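Local atomic coordinates of T-lymphoma invasion and metastasis-inducing protein 1 (Homo sapiens, PDB entry 4K2P), a protein that probably promotes Rac signalling as a guanine nucleotide exchange factor, its PH-CC-Ex module probably binding phosphoinositides and partner proteins such as Par-3 at tight junctions. Residues Q106-L109 with E110-T114; S139-K142 with K143-K147; S234-H237 with A238-A242. The protein carries 5 engineered substitutions. All blocks are in the same frame, centred on the assembly; numbering follows the deposited sequence.

Interaction 1: residues Q106-L109 with E110-T114; sequences QTEL and ENWIT
Leu-109 and Ile-113 meet one turn apart on the inner face of helix 106-128, the C-terminal helix that closes one end of the beta barrel in a PH domain. The tight part of the contact is here: CD2 of Leu-109 lies 3.5 Å from CD1 of Ile-113, the two side chains lying side by side and pointing the same way. Both are buried against strand 75-78, Leu-109 on Ala-78 and Ile-113 on Val-76. Trp-112 belongs to the same buried side, its ring meeting that of Phe-89 and taking a cation-pi contact from Lys-10.

Backbone bonds hold this turn together; the amide N of Ile-113 donates to O of Leu-109 at 3.1 Å, and that of Trp-112 to O of Glu-108. Between the core and the solvent stands Glu-108. With CG trans to its backbone N (chi1 -167°) and the chain bent at chi2, its carboxylate leans toward the indole, the two planes nearly perpendicular. A water bridges them, donating to OE2 of Glu-108 at 2.6 Å and accepting from NE1 of Trp-112 at 3.1 Å. The same OE2 forms a salt bridge with Lys-10, which therefore joins the carboxylate and the ring.

The outer face is looser. Thr-107 and Asn-111 lie alongside each other, with CG2 of Thr-107 3.9 Å from ND2 of Asn-111. Gln-106 bends back at chi2 (56°) to reach the extended chain of Glu-110, and both residues are exposed. NE2 of Gln-106 gives a nearly straight bond of 3.1 Å to OE2 of Glu-110; the acceptor lies in the plane of the amide, whereas the NE2 donor approaches OE2 from above the carboxylate plane.

Interaction 2: residues S139-K142 with K143-K147; sequences SEIK and KLEQK
Helix 133-161, a long helix packed against helix 168-203, carries a polar cluster on one side, where the carboxylate of Glu-140 reaches the ammonium of Lys-143. The direct salt bridge is long, 3.7 Å from OE2 of Glu-140 to NZ of Lys-143, and a water bridges the same two groups. This water donates to OE2 of Glu-140 at 2.8 Å and accepts from NZ of Lys-143 at 3.1 Å; its third partner is OG of Ser-139, 2.8 Å away. Lys-143 arrives fully extended, while Glu-140 folds at chi2 (-65°), which brings its carboxylate across the lysine chain. CE of Lys-143 also passes 4.1 Å from OG of Ser-139.

The other side of the turn faces the partner helix of this antiparallel helical hairpin. Ile-141 packs on Leu-192 and Phe-195, and Leu-144 on Asp-191 and Phe-195. At the margin, Glu-145 runs alongside Ile-141, with its OE1 4.2 Å from CG2 of Ile-141, and through OE2 it forms a salt bridge with Arg-196. Were Glu-145 an alanine, the guanidinium of Arg-196 would probably lose this carboxylate mate, and the flank of Ile-141 its cover. Beneath these side chains the backbone is regular: the amide N of Glu-145 donates to O of Ile-141 at 3.0 Å.

Interaction 3: residues S234-H237 with A238-A242; sequences SSFH and ALVAA
Apolar contact joins Phe-236 to Val-240 one turn on, where CE1 of the ring approaches CG2 of Val-240 at 3.7 Å. The neighbouring ring atom CD1 of Phe-236 lies 3.9 Å from the same methyl, so the CD1-CE1 side of the ring meets a single branch of the valine obliquely. That branch is put there by chi1 of Val-240 (169°), which sets CG1 trans to the backbone N and turns CG2 back along the helix toward the preceding turn. Phe-236 also packs on Glu-186 and Met-190 of helix 168-203, and Val-240 touches Gln-187 of that helix. The His-237 ring stands off the helix, CG trans to its backbone N, and grazes the next turn, NE2 lying 4.2 Å from CB of Ala-241.

Further round, Leu-239 folds over the preceding turn, its CG 3.2 Å from O of Ser-235. It reaches Ala-224 and Met-225 of helix 219-228 and Val-28 of strand 27-30. Ala-238 and Ser-235 both touch Leu-20 of strand 10-23. The short C-terminal helix 233-241, within the CC-Ex family region, is thus wedged between the helical part of the chain and the PH-domain sheet.

Side-chain hydrogen bonds lead out of the helix. ND1 of His-237 makes one with OG of Ser-92, an attachment to the PH-domain strand 88-92. OG of Ser-235 is hydrogen-bonded to the carbonyl oxygens of Ile-230 and Ser-232, tying the helix to the segment before it.

Along the backbone, the amide N of Val-240 donates to O of Phe-236 at 3.1 Å. The amide N of Ala-241 meets O of His-237 at 2.9 Å, almost in line with the carbonyl bond.

Overall arrangement
From the N terminus, the beta strands of the PH domain come first, and interaction 1 follows at the start of helix 106-128, packed on strand 75-78. The next helix, 133-161, carries interaction 2, one side of which packs on helix 168-203. After helices 210-214 and 219-228, the modelled chain ends soon after helix 233-241, which carries interaction 3. Each is a local contact along a single helix, so none closes a long loop; the three occur in series, without nesting or crossing. Their centres are 20 to 28 Å apart and none touches another. Helix 168-203 links two of them indirectly, since it packs against both 139-147 and 234-242, while the PH-domain sheet contacts both 106-114 and 234-242.

Interaction 1: residues Q106-L109 with E110-T114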
loop_
_atom_site.group_PDB
_atom_site.type_symbol
_atom_site.label_atom_id
_atom_site.label_comp_id
_atom_site.label_asym_id
_atom_site.label_seq_id
_atom_site.Cartn_x
_atom_site.Cartn_y
_atom_site.Cartn_z
ATOM N N GLN A 106 -0.883 7.474 -19.930
ATOM C CA GLN A 106 -0.427 6.221 -19.349
ATOM C C GLN A 106 1.060 6.310 -19.013
ATOM O O GLN A 106 1.511 5.792 -17.989
ATOM C CB GLN A 106 -0.699 5.059 -20.313
ATOM C CG GLN A 106 -0.252 3.700 -19.794
ATOM C CD GLN A 106 -0.867 3.356 -18.453
ATOM O OE1 GLN A 106 -1.973 3.790 -18.130
ATOM N NE2 GLN A 106 -0.145 2.584 -17.658
ATOM N N THR A 107 1.818 6.981 -19.869
ATOM C CA THR A 107 3.258 7.093 -19.679
ATOM C C THR A 107 3.560 7.866 -18.399
ATOM O O THR A 107 4.381 7.444 -17.589
ATOM C CB THR A 107 3.929 7.780 -20.884
ATOM O OG1 THR A 107 3.895 6.897 -22.010
ATOM C CG2 THR A 107 5.384 8.137 -20.582
ATOM N N GLU A 108 2.864 8.978 -18.197
ATOM C CA GLU A 108 3.099 9.804 -17.024
ATOM C C GLU A 108 2.640 9.105 -15.758
ATOM O O GLU A 108 3.258 9.245 -14.701
ATOM C CB GLU A 108 2.390 11.145 -17.172
ATOM C CG GLU A 108 2.830 12.180 -16.169
ATOM C CD GLU A 108 4.293 12.595 -16.329
ATOM O OE1 GLU A 108 4.971 12.156 -17.287
ATOM O OE2 GLU A 108 4.760 13.385 -15.492
ATOM N N LEU A 109 1.564 8.337 -15.865
ATOM C CA LEU A 109 1.077 7.566 -14.735
ATOM C C LEU A 109 2.154 6.586 -14.295
ATOM O O LEU A 109 2.462 6.485 -13.115
ATOM C CB LEU A 109 -0.214 6.828 -15.100
ATOM C CG LEU A 109 -0.833 5.917 -14.033
ATOM C CD1 LEU A 109 -2.333 5.854 -14.239
ATOM C CD2 LEU A 109 -0.250 4.519 -14.085
ATOM N N GLU A 110 2.735 5.882 -15.255
ATOM C CA GLU A 110 3.768 4.901 -14.962
ATOM C C GLU A 110 4.993 5.580 -14.367
ATOM O O GLU A 110 5.674 5.008 -13.530
ATOM C CB GLU A 110 4.168 4.134 -16.225
ATOM C CG GLU A 110 3.178 3.066 -16.661
ATOM C CD GLU A 110 3.415 2.597 -18.093
ATOM O OE1 GLU A 110 4.363 3.095 -18.740
ATOM O OE2 GLU A 110 2.659 1.723 -18.570
ATOM N N ASN A 111 5.274 6.803 -14.796
ATOM C CA ASN A 111 6.420 7.531 -14.266
ATOM C C ASN A 111 6.222 7.918 -12.805
ATOM O O ASN A 111 7.171 7.909 -12.026
ATOM C CB ASN A 111 6.700 8.774 -15.109
ATOM C CG ASN A 111 7.380 8.439 -16.419
ATOM O OD1 ASN A 111 8.008 7.387 -16.555
ATOM N ND2 ASN A 111 7.263 9.337 -17.393
ATOM N N TRP A 112 4.993 8.262 -12.436
ATOM C CA TRP A 112 4.681 8.600 -11.053
ATOM C C TRP A 112 4.792 7.350 -10.181
ATOM O O TRP A 112 5.329 7.404 -9.075
ATOM C CB TRP A 112 3.282 9.218 -10.945
ATOM C CG TRP A 112 3.275 10.711 -11.082
ATOM C CD1 TRP A 112 2.817 11.451 -12.149
ATOM C CD2 TRP A 112 3.759 11.655 -10.121
ATOM N NE1 TRP A 112 2.996 12.799 -11.900
ATOM C CE2 TRP A 112 3.566 12.947 -10.661
ATOM C CE3 TRP A 112 4.336 11.535 -8.854
ATOM C CZ2 TRP A 112 3.928 14.102 -9.975
ATOM C CZ3 TRP A 112 4.700 12.690 -8.182
ATOM C CH2 TRP A 112 4.490 13.952 -8.739
ATOM N N ILE A 113 4.302 6.220 -10.683
ATOM C CA ILE A 113 4.365 4.980 -9.923
ATOM C C ILE A 113 5.827 4.607 -9.703
ATOM O O ILE A 113 6.221 4.223 -8.606
ATOM C CB ILE A 113 3.613 3.831 -10.632
ATOM C CG1 ILE A 113 2.105 4.092 -10.562
ATOM C CG2 ILE A 113 3.932 2.488 -9.970
ATOM C CD1 ILE A 113 1.250 3.057 -11.240
ATOM N N THR A 114 6.633 4.772 -10.742
ATOM C CA THR A 114 8.041 4.427 -10.689
ATOM C C THR A 114 8.772 5.312 -9.692
ATOM O O THR A 114 9.563 4.819 -8.898
ATOM C CB THR A 114 8.684 4.549 -12.071
ATOM O OG1 THR A 114 8.179 3.506 -12.907
ATOM C CG2 THR A 114 10.200 4.419 -12.005
HETATM O O HOH W 1 3.383 15.025 -13.987
#

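Interaction 2: residues S139-K142 with K143-K147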
loop_
_atom_site.group_PDB
_atom_site.type_symbol
_atom_site.label_atom_id
_atom_site.label_comp_id
_atom_site.label_asym_id
_atom_site.label_seq_id
_atom_site.Cartn_x
_atom_site.Cartn_y
_atom_site.Cartn_z
ATOM N N SER A 139 16.396 -9.724 -0.739
ATOM C CA SER A 139 16.638 -10.398 0.523
ATOM C C SER A 139 15.397 -10.368 1.410
ATOM O O SER A 139 15.046 -11.369 2.033
ATOM C CB SER A 139 17.817 -9.752 1.247
ATOM O OG SER A 139 17.946 -10.278 2.556
ATOM N N GLU A 140 14.732 -9.215 1.448
ATOM C CA GLU A 140 13.536 -9.028 2.261
ATOM C C GLU A 140 12.392 -9.856 1.694
ATOM O O GLU A 140 11.506 -10.318 2.422
ATOM C CB GLU A 140 13.153 -7.550 2.316
ATOM C CG GLU A 140 14.101 -6.703 3.142
ATOM C CD GLU A 140 14.087 -7.074 4.614
ATOM O OE1 GLU A 140 13.011 -7.008 5.239
ATOM O OE2 GLU A 140 15.158 -7.430 5.148
ATOM N N ILE A 141 12.423 -10.031 0.381
ATOM C CA ILE A 141 11.434 -10.832 -0.312
ATOM C C ILE A 141 11.638 -12.290 0.096
ATOM O O ILE A 141 10.685 -12.982 0.442
ATOM C CB ILE A 141 11.551 -10.636 -1.845
ATOM C CG1 ILE A 141 10.903 -9.305 -2.235
ATOM C CG2 ILE A 141 10.914 -11.791 -2.616
ATOM C CD1 ILE A 141 11.219 -8.844 -3.639
ATOM N N LYS A 142 12.887 -12.734 0.102
ATOM C CA LYS A 142 13.207 -14.098 0.497
ATOM C C LYS A 142 12.769 -14.363 1.933
ATOM O O LYS A 142 12.226 -15.426 2.240
ATOM C CB LYS A 142 14.704 -14.366 0.353
ATOM C CG LYS A 142 15.181 -14.503 -1.088
ATOM C CD LYS A 142 16.660 -14.863 -1.142
ATOM C CE LYS A 142 17.189 -14.905 -2.573
ATOM N NZ LYS A 142 17.440 -13.536 -3.126
ATOM N N LYS A 143 12.979 -13.388 2.807
ATOM C CA LYS A 143 12.628 -13.551 4.210
ATOM C C LYS A 143 11.131 -13.697 4.386
ATOM O O LYS A 143 10.672 -14.539 5.161
ATOM C CB LYS A 143 13.137 -12.375 5.041
ATOM C CG LYS A 143 14.623 -12.441 5.328
ATOM C CD LYS A 143 15.069 -11.258 6.165
ATOM C CE LYS A 143 16.582 -11.198 6.285
ATOM N NZ LYS A 143 17.015 -10.013 7.079
ATOM N N LEU A 144 10.375 -12.898 3.645
ATOM C CA LEU A 144 8.926 -12.940 3.719
ATOM C C LEU A 144 8.375 -14.261 3.212
ATOM O O LEU A 144 7.405 -14.765 3.750
ATOM C CB LEU A 144 8.312 -11.783 2.929
ATOM C CG LEU A 144 8.296 -10.459 3.688
ATOM C CD1 LEU A 144 8.122 -9.298 2.711
ATOM C CD2 LEU A 144 7.192 -10.470 4.731
ATOM N N GLU A 145 8.978 -14.808 2.163
ATOM C CA GLU A 145 8.551 -16.089 1.621
ATOM C C GLU A 145 8.824 -17.220 2.622
ATOM O O GLU A 145 8.053 -18.178 2.713
ATOM C CB GLU A 145 9.245 -16.373 0.287
ATOM C CG GLU A 145 8.819 -15.435 -0.846
ATOM C CD GLU A 145 9.519 -15.743 -2.164
ATOM O OE1 GLU A 145 10.742 -15.956 -2.163
ATOM O OE2 GLU A 145 8.840 -15.774 -3.210
ATOM N N GLN A 146 9.917 -17.108 3.369
ATOM C CA GLN A 146 10.221 -18.092 4.405
ATOM C C GLN A 146 9.189 -18.006 5.532
ATOM O O GLN A 146 8.721 -19.028 6.035
ATOM C CB GLN A 146 11.634 -17.882 4.967
ATOM C CG GLN A 146 12.754 -18.347 4.043
ATOM C CD GLN A 146 14.143 -17.922 4.519
ATOM O OE1 GLN A 146 14.311 -16.877 5.156
ATOM N NE2 GLN A 146 15.142 -18.747 4.222
ATOM N N LYS A 147 8.812 -16.784 5.901
ATOM C CA LYS A 147 7.839 -16.560 6.961
ATOM C C LYS A 147 6.458 -17.037 6.547
ATOM O O LYS A 147 5.706 -17.559 7.368
ATOM C CB LYS A 147 7.790 -15.077 7.351
ATOM C CG LYS A 147 8.950 -14.660 8.250
ATOM C CD LYS A 147 8.864 -13.220 8.738
ATOM C CE LYS A 147 9.168 -12.223 7.647
ATOM N NZ LYS A 147 9.318 -10.834 8.185
HETATM O O HOH W 2 17.767 -8.398 4.588
#

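Interaction 3: residues S234-H237 with A238-A242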
loop_
_atom_site.group_PDB
_atom_site.type_symbol
_atom_site.label_atom_id
_atom_site.label_comp_id
_atom_site.label_asym_id
_atom_site.label_seq_id
_atom_site.Cartn_x
_atom_site.Cartn_y
_atom_site.Cartn_z
ATOM N N SER A 234 -5.657 -1.436 -3.072
ATOM C CA SER A 234 -5.520 -0.227 -2.259
ATOM C C SER A 234 -6.312 -0.285 -0.953
ATOM O O SER A 234 -5.828 0.169 0.083
ATOM C CB SER A 234 -5.947 1.004 -3.059
ATOM O OG SER A 234 -5.075 1.209 -4.153
ATOM N N SER A 235 -7.534 -0.811 -0.996
ATOM C CA SER A 235 -8.345 -0.912 0.212
ATOM C C SER A 235 -7.848 -2.053 1.110
ATOM O O SER A 235 -7.903 -1.964 2.331
ATOM C CB SER A 235 -9.818 -1.112 -0.151
ATOM O OG SER A 235 -10.011 -2.329 -0.846
ATOM N N PHE A 236 -7.363 -3.117 0.483
ATOM C CA PHE A 236 -6.784 -4.256 1.185
ATOM C C PHE A 236 -5.587 -3.754 1.978
ATOM O O PHE A 236 -5.466 -4.008 3.173
ATOM C CB PHE A 236 -6.381 -5.333 0.170
ATOM C CG PHE A 236 -5.934 -6.640 0.772
ATOM C CD1 PHE A 236 -6.011 -6.886 2.135
ATOM C CD2 PHE A 236 -5.437 -7.634 -0.049
ATOM C CE1 PHE A 236 -5.596 -8.101 2.663
ATOM C CE2 PHE A 236 -5.027 -8.851 0.474
ATOM C CZ PHE A 236 -5.101 -9.080 1.831
ATOM N N HIS A 237 -4.728 -2.995 1.304
ATOM C CA HIS A 237 -3.538 -2.444 1.928
ATOM C C HIS A 237 -3.919 -1.510 3.054
ATOM O O HIS A 237 -3.321 -1.563 4.111
ATOM C CB HIS A 237 -2.657 -1.696 0.931
ATOM C CG HIS A 237 -1.388 -1.190 1.541
ATOM N ND1 HIS A 237 -0.770 -0.025 1.144
ATOM C CD2 HIS A 237 -0.630 -1.691 2.544
ATOM C CE1 HIS A 237 0.317 0.167 1.868
ATOM N NE2 HIS A 237 0.422 -0.829 2.727
ATOM N N ALA A 238 -4.907 -0.645 2.829
ATOM C CA ALA A 238 -5.298 0.325 3.848
ATOM C C ALA A 238 -5.759 -0.387 5.123
ATOM O O ALA A 238 -5.430 0.031 6.231
ATOM C CB ALA A 238 -6.394 1.246 3.328
ATOM N N LEU A 239 -6.522 -1.459 4.954
ATOM C CA LEU A 239 -7.057 -2.208 6.082
ATOM C C LEU A 239 -5.935 -2.890 6.861
ATOM O O LEU A 239 -5.912 -2.866 8.087
ATOM C CB LEU A 239 -8.081 -3.228 5.583
ATOM C CG LEU A 239 -9.384 -2.609 5.085
ATOM C CD1 LEU A 239 -10.159 -3.589 4.226
ATOM C CD2 LEU A 239 -10.230 -2.147 6.261
ATOM N N VAL A 240 -4.981 -3.464 6.142
ATOM C CA VAL A 240 -3.869 -4.143 6.773
ATOM C C VAL A 240 -2.965 -3.158 7.503
ATOM O O VAL A 240 -2.545 -3.415 8.624
ATOM C CB VAL A 240 -3.041 -4.939 5.744
ATOM C CG1 VAL A 240 -1.712 -5.425 6.361
ATOM C CG2 VAL A 240 -3.841 -6.118 5.238
ATOM N N ALA A 241 -2.674 -2.029 6.865
ATOM C CA ALA A 241 -1.760 -1.042 7.426
ATOM C C ALA A 241 -2.362 -0.413 8.669
ATOM O O ALA A 241 -1.645 -0.050 9.601
ATOM C CB ALA A 241 -1.419 0.029 6.394
ATOM N N ALA A 242 -3.684 -0.297 8.692
ATOM C CA ALA A 242 -4.366 0.325 9.824
ATOM C C ALA A 242 -4.220 -0.511 11.105
ATOM O O ALA A 242 -4.481 -0.022 12.205
ATOM C CB ALA A 242 -5.829 0.531 9.506
#